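Local coordinates for Lmo2125 protein (Listeria monocytogenes serovar 1/2a, PDB 5TU0) that binds maltose as the extracellular solute-binding lipoprotein of what is probably an ABC-type sugar import system, at residues Thr10-Val15 with Ala61-Met66; Ala82-Gly87 with Trp276-Tyr281. The protein carries 2 engineered substitutions. One frame throughout, in Å; residues are numbered along the deposited sequence. Where two conformers were deposited one is given.

Contact 1 of 2, residues Thr10-Val15 with Ala61-Met66; sequences TLTVSV and APDVMM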
loop_
_atom_site.group_PDB
_atom_site.type_symbol
_atom_site.label_atom_id
_atom_site.label_comp_id
_atom_site.label_asym_id
_atom_site.label_seq_id
_atom_site.Cartn_x
_atom_site.Cartn_y
_atom_site.Cartn_z
ATOM N N THR A 10 -24.582 -19.436 13.075
ATOM C CA THR A 10 -23.452 -18.680 13.628
ATOM C C THR A 10 -22.372 -18.396 12.557
ATOM O O THR A 10 -22.270 -19.123 11.561
ATOM C CB THR A 10 -22.872 -19.411 14.868
ATOM O OG1 THR A 10 -21.798 -18.645 15.454
ATOM C CG2 THR A 10 -22.391 -20.818 14.503
ATOM N N LEU A 11 -21.597 -17.330 12.778
ATOM C CA LEU A 11 -20.564 -16.864 11.848
ATOM C C LEU A 11 -19.292 -16.503 12.626
ATOM O O LEU A 11 -19.350 -15.743 13.590
ATOM C CB LEU A 11 -21.056 -15.615 11.121
ATOM C CG LEU A 11 -20.121 -15.048 10.044
ATOM C CD1 LEU A 11 -20.214 -15.888 8.780
ATOM C CD2 LEU A 11 -20.446 -13.596 9.745
ATOM N N THR A 12 -18.144 -17.042 12.213
ATOM C CA THR A 12 -16.888 -16.729 12.892
ATOM C C THR A 12 -16.086 -15.689 12.107
ATOM O O THR A 12 -15.707 -15.912 10.936
ATOM C CB THR A 12 -16.060 -17.991 13.173
ATOM O OG1 THR A 12 -16.824 -18.868 14.008
ATOM C CG2 THR A 12 -14.775 -17.642 13.888
ATOM N N VAL A 13 -15.809 -14.566 12.774
ATOM C CA VAL A 13 -15.124 -13.429 12.163
ATOM C C VAL A 13 -13.781 -13.312 12.836
ATOM O O VAL A 13 -13.729 -13.150 14.048
ATOM C CB VAL A 13 -15.933 -12.128 12.379
ATOM C CG1 VAL A 13 -15.189 -10.896 11.847
ATOM C CG2 VAL A 13 -17.308 -12.261 11.751
ATOM N N SER A 14 -12.702 -13.451 12.059
ATOM C CA SER A 14 -11.350 -13.350 12.588
ATOM C C SER A 14 -10.675 -12.069 12.133
ATOM O O SER A 14 -10.579 -11.791 10.931
ATOM C CB SER A 14 -10.496 -14.552 12.175
ATOM O OG SER A 14 -9.229 -14.526 12.830
ATOM N N VAL A 15 -10.169 -11.298 13.091
ATOM C CA VAL A 15 -9.493 -10.061 12.766
ATOM C C VAL A 15 -8.297 -9.824 13.655
ATOM O O VAL A 15 -8.175 -10.395 14.729
ATOM C CB VAL A 15 -10.433 -8.819 12.855
ATOM C CG1 VAL A 15 -11.476 -8.840 11.753
ATOM C CG2 VAL A 15 -11.090 -8.680 14.238
ATOM N N ALA A 61 -11.141 -23.274 10.247
ATOM C CA ALA A 61 -10.838 -21.907 9.829
ATOM C C ALA A 61 -12.034 -20.994 10.068
ATOM O O ALA A 61 -13.179 -21.455 10.001
ATOM C CB ALA A 61 -10.492 -21.880 8.350
ATOM N N PRO A 62 -11.780 -19.693 10.304
ATOM C CA PRO A 62 -12.891 -18.745 10.445
ATOM C C PRO A 62 -13.664 -18.632 9.127
ATOM O O PRO A 62 -13.146 -19.002 8.065
ATOM C CB PRO A 62 -12.172 -17.417 10.757
ATOM C CG PRO A 62 -10.848 -17.569 10.104
ATOM C CD PRO A 62 -10.478 -18.995 10.329
ATOM N N ASP A 63 -14.898 -18.134 9.193
ATOM C CA ASP A 63 -15.706 -17.944 7.995
ATOM C C ASP A 63 -15.300 -16.727 7.205
ATOM O O ASP A 63 -15.289 -16.764 5.962
ATOM C CB ASP A 63 -17.169 -17.786 8.371
ATOM C CG ASP A 63 -17.727 -19.020 9.012
ATOM O OD1 ASP A 63 -17.720 -20.072 8.345
ATOM O OD2 ASP A 63 -18.193 -18.921 10.167
ATOM N N VAL A 64 -14.996 -15.630 7.902
ATOM C CA VAL A 64 -14.573 -14.395 7.245
ATOM C C VAL A 64 -13.369 -13.803 7.966
ATOM O O VAL A 64 -13.183 -13.997 9.168
ATOM C CB VAL A 64 -15.693 -13.335 7.174
ATOM C CG1 VAL A 64 -16.842 -13.810 6.287
ATOM C CG2 VAL A 64 -16.186 -12.994 8.563
ATOM N N MET A 65 -12.544 -13.099 7.202
ATOM C CA MET A 65 -11.341 -12.470 7.721
ATOM C C MET A 65 -10.941 -11.350 6.763
ATOM O O MET A 65 -11.641 -11.081 5.802
ATOM C CB MET A 65 -10.249 -13.535 7.868
ATOM C CG MET A 65 -9.755 -14.116 6.547
ATOM S SD MET A 65 -9.535 -15.914 6.560
ATOM C CE MET A 65 -11.255 -16.339 6.318
ATOM N N MET A 66 -9.822 -10.699 7.023
ATOM C CA MET A 66 -9.353 -9.650 6.149
ATOM C C MET A 66 -8.053 -10.081 5.487
ATOM O O MET A 66 -7.385 -11.024 5.932
ATOM C CB MET A 66 -9.148 -8.356 6.940
ATOM C CG MET A 66 -10.423 -7.826 7.591
ATOM S SD MET A 66 -10.112 -6.421 8.694
ATOM C CE MET A 66 -9.367 -5.276 7.568
HETATM O O HOH W 1 -8.379 -11.013 9.527
#
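Asp63 reaches across to the edge of strand 10-15 and takes the backbone N-H of Thr12 on OD2, at 2.8 Å and almost straight (174°), through the lone pair turned away from OD1. CG of Asp63 stands anti to its carbonyl carbon (chi1 -64°). In a continued parallel ladder the N-H of Thr12 would go to Pro62 O; here OD2 accepts it instead. Thr12 O in turn receives Val64 N at 3.1 Å and, more weakly, Asp63 N; Ser14 N then gives a straight bond to Val64 O at 3.0 Å. After this the strands part slightly: a water accepts from Met66 N and donates to Ser14 O, continuing the ladder by one rung. The two strands run parallel, 15° apart, with a single bridge at Val13 and Val64, as befits the open alpha/beta core of a periplasmic-binding-protein lobe. Short, branched valines suit the face that carries Leu11, Val13 and Val64: CG2 of Val64 meets CG2 of Val13, at 3.5 Å in the conformer given, while Leu11 lays CD1 against the CB of Asp63 at 3.6 Å. On the other face the small Ser14 lets its CB rest on Pro62 CB, also at 3.6 Å, and the side chains of Pro62 and Thr12 cross at about a right angle, with Thr12 CG2 4.1 Å from Pro62 CB. Farther out, OD1 of Asp63 is held by Ser282 and Asn284, two residues of the tartronate pocket, which helps to fix the carboxylate's rotation. Trp291 of helix 285-295 covers Leu11 and Val64, and Thr48 of helix 45-58 packs on Ser14.

Contact 2 of 2, residues Ala82-Gly87 with Trp276-Tyr281; sequences AEVKLG and WVVSNY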
loop_
_atom_site.group_PDB
_atom_site.type_symbol
_atom_site.label_atom_id
_atom_site.label_comp_id
_atom_site.label_asym_id
_atom_site.label_seq_id
_atom_site.Cartn_x
_atom_site.Cartn_y
_atom_site.Cartn_z
ATOM N N ALA A 82 -13.593 -17.946 -1.197
ATOM C CA ALA A 82 -14.800 -18.086 -1.998
ATOM C C ALA A 82 -14.972 -16.887 -2.931
ATOM O O ALA A 82 -14.594 -15.782 -2.575
ATOM C CB ALA A 82 -16.011 -18.152 -1.071
ATOM N N GLU A 83 -15.576 -17.097 -4.095
ATOM C CA GLU A 83 -15.962 -15.975 -4.956
ATOM C C GLU A 83 -17.121 -15.288 -4.251
ATOM O O GLU A 83 -17.995 -15.968 -3.704
ATOM C CB GLU A 83 -16.427 -16.429 -6.338
ATOM C CG GLU A 83 -15.348 -17.068 -7.167
ATOM C CD GLU A 83 -15.858 -17.508 -8.526
ATOM O OE1 GLU A 83 -16.598 -16.737 -9.179
ATOM O OE2 GLU A 83 -15.507 -18.629 -8.934
ATOM N N VAL A 84 -17.110 -13.957 -4.235
ATOM C CA VAL A 84 -18.138 -13.168 -3.538
ATOM C C VAL A 84 -18.659 -12.067 -4.430
ATOM O O VAL A 84 -18.045 -11.737 -5.469
ATOM C CB VAL A 84 -17.592 -12.536 -2.237
ATOM C CG1 VAL A 84 -17.270 -13.624 -1.219
ATOM C CG2 VAL A 84 -16.351 -11.674 -2.518
ATOM N N LYS A 85 -19.785 -11.497 -4.024
ATOM C CA LYS A 85 -20.399 -10.396 -4.762
ATOM C C LYS A 85 -20.136 -9.107 -4.013
ATOM O O LYS A 85 -19.932 -9.118 -2.789
ATOM C CB LYS A 85 -21.900 -10.600 -4.916
ATOM C CG LYS A 85 -22.302 -11.900 -5.595
ATOM C CD LYS A 85 -23.814 -11.976 -5.744
ATOM C CE LYS A 85 -24.269 -13.313 -6.320
ATOM N NZ LYS A 85 -23.681 -13.568 -7.664
ATOM N N LEU A 86 -20.143 -7.996 -4.753
ATOM C CA LEU A 86 -19.971 -6.670 -4.168
ATOM C C LEU A 86 -21.334 -5.998 -4.029
ATOM O O LEU A 86 -21.802 -5.313 -4.941
ATOM C CB LEU A 86 -19.044 -5.818 -5.022
ATOM C CG LEU A 86 -17.650 -6.386 -5.244
ATOM C CD1 LEU A 86 -16.850 -5.428 -6.111
ATOM C CD2 LEU A 86 -16.950 -6.642 -3.922
ATOM N N GLY A 87 -21.969 -6.200 -2.873
ATOM C CA GLY A 87 -23.278 -5.613 -2.605
ATOM C C GLY A 87 -23.258 -4.098 -2.672
ATOM O O GLY A 87 -24.255 -3.467 -3.048
ATOM N N TRP A 276 -12.302 -7.559 2.893
ATOM C CA TRP A 276 -12.865 -8.644 3.649
ATOM C C TRP A 276 -12.978 -9.834 2.686
ATOM O O TRP A 276 -13.358 -9.667 1.518
ATOM C CB TRP A 276 -14.243 -8.264 4.201
ATOM C CG TRP A 276 -14.186 -7.400 5.393
ATOM C CD1 TRP A 276 -14.218 -6.044 5.436
ATOM C CD2 TRP A 276 -14.101 -7.848 6.750
ATOM N NE1 TRP A 276 -14.177 -5.612 6.753
ATOM C CE2 TRP A 276 -14.082 -6.704 7.572
ATOM C CE3 TRP A 276 -14.031 -9.106 7.342
ATOM C CZ2 TRP A 276 -14.016 -6.785 8.965
ATOM C CZ3 TRP A 276 -13.958 -9.193 8.730
ATOM C CH2 TRP A 276 -13.949 -8.034 9.520
ATOM N N VAL A 277 -12.628 -11.022 3.171
ATOM C CA VAL A 277 -12.662 -12.229 2.360
ATOM C C VAL A 277 -13.412 -13.332 3.078
ATOM O O VAL A 277 -13.560 -13.279 4.302
ATOM C CB VAL A 277 -11.243 -12.696 1.991
ATOM C CG1 VAL A 277 -10.506 -11.572 1.264
ATOM C CG2 VAL A 277 -10.436 -13.142 3.213
ATOM N N VAL A 278 -13.895 -14.311 2.307
ATOM C CA VAL A 278 -14.669 -15.454 2.828
ATOM C C VAL A 278 -13.908 -16.741 2.576
ATOM O O VAL A 278 -13.457 -16.996 1.460
ATOM C CB VAL A 278 -16.041 -15.560 2.140
ATOM C CG1 VAL A 278 -16.812 -16.787 2.627
ATOM C CG2 VAL A 278 -16.837 -14.289 2.357
ATOM N N SER A 279 -13.753 -17.550 3.617
ATOM C CA SER A 279 -13.109 -18.848 3.488
ATOM C C SER A 279 -13.873 -19.724 2.489
ATOM O O SER A 279 -15.095 -19.830 2.566
ATOM C CB SER A 279 -13.088 -19.545 4.847
ATOM O OG SER A 279 -12.664 -20.886 4.739
ATOM N N ASN A 280 -13.155 -20.347 1.549
ATOM C CA ASN A 280 -13.807 -21.231 0.571
ATOM C C ASN A 280 -14.260 -22.530 1.248
ATOM O O ASN A 280 -15.029 -23.284 0.662
ATOM C CB ASN A 280 -12.866 -21.553 -0.591
ATOM C CG ASN A 280 -13.601 -21.979 -1.860
ATOM O OD1 ASN A 280 -14.790 -21.693 -2.051
ATOM N ND2 ASN A 280 -12.871 -22.617 -2.760
ATOM N N TYR A 281 -13.795 -22.766 2.479
ATOM C CA TYR A 281 -14.145 -23.956 3.260
ATOM C C TYR A 281 -15.322 -23.694 4.187
ATOM O O TYR A 281 -15.787 -24.604 4.872
ATOM C CB TYR A 281 -12.934 -24.395 4.101
ATOM C CG TYR A 281 -11.633 -24.493 3.304
ATOM C CD1 TYR A 281 -11.276 -25.663 2.655
ATOM C CD2 TYR A 281 -10.761 -23.406 3.225
ATOM C CE1 TYR A 281 -10.099 -25.758 1.929
ATOM C CE2 TYR A 281 -9.573 -23.485 2.506
ATOM C CZ TYR A 281 -9.255 -24.662 1.850
ATOM O OH TYR A 281 -8.096 -24.740 1.145
HETATM O O HOH W 2 -13.508 -14.222 -0.487
#
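Val84 and Val278 meet through their methyl branches, CG1 of Val84 lying 3.7 Å from CG2 of Val278. Both of these methyls stand anti to their own carbonyl carbon, which for Val278 puts CG1 anti to the backbone N, where it meets the CB of Ala82 at 4.0 Å. One beta-branched residue thereby serves two neighbours of the loop, and the small alanine allows the backbones to come close. Ala82 N donates to Val278 O at 2.8 Å, nearly straight at the hydrogen (168°) but tilted 25° from the carbonyl plane. A water accepts from Val278 N and lies 2.8 Å from Ala82 O, to which it may donate. The loop lies alongside Val278 of strand 272-278, part of the mixed sheet of this solute-binding lobe. Past Val278 the chain turns: Ser279 OG accepts the N-H of Tyr281 at 3.1 Å, an ST turn that suits a short hydroxyl side chain. Asn280, its CG anti to the backbone N (chi1 -157°), brings OD1 to 3.6 Å from Ala82 CA. The amide's two ends have separate partners: OD1 takes Lys285 NZ and ND2 gives to Gly79 O. Helix 285-295 closes over the valines, with Gln289 on Val84 and Ala288 and Leu292 on Val278.

How the contacts relate
From the N terminus, strand 10-15 comes first; helix 17-34, strand 37-42 and helix 45-58 follow before contact 1 closes this loop at 61-66. The chain then runs through helix 69-77 to 82-87, where contact 2 opens, and closes it only at 276-281, after 188 intervening residues. The two closures follow in series, neither nested nor crossed. They meet because strands 64-68 and 272-278 are antiparallel neighbours: Met65 O probably bonds Val277 N, and Asp63 O probably bonds Ser279 N. Val15 CG1 also packs on the ring of Trp276. Together they tie the N-terminal strand, through the mixed sheet, to the loop before helix 94-99.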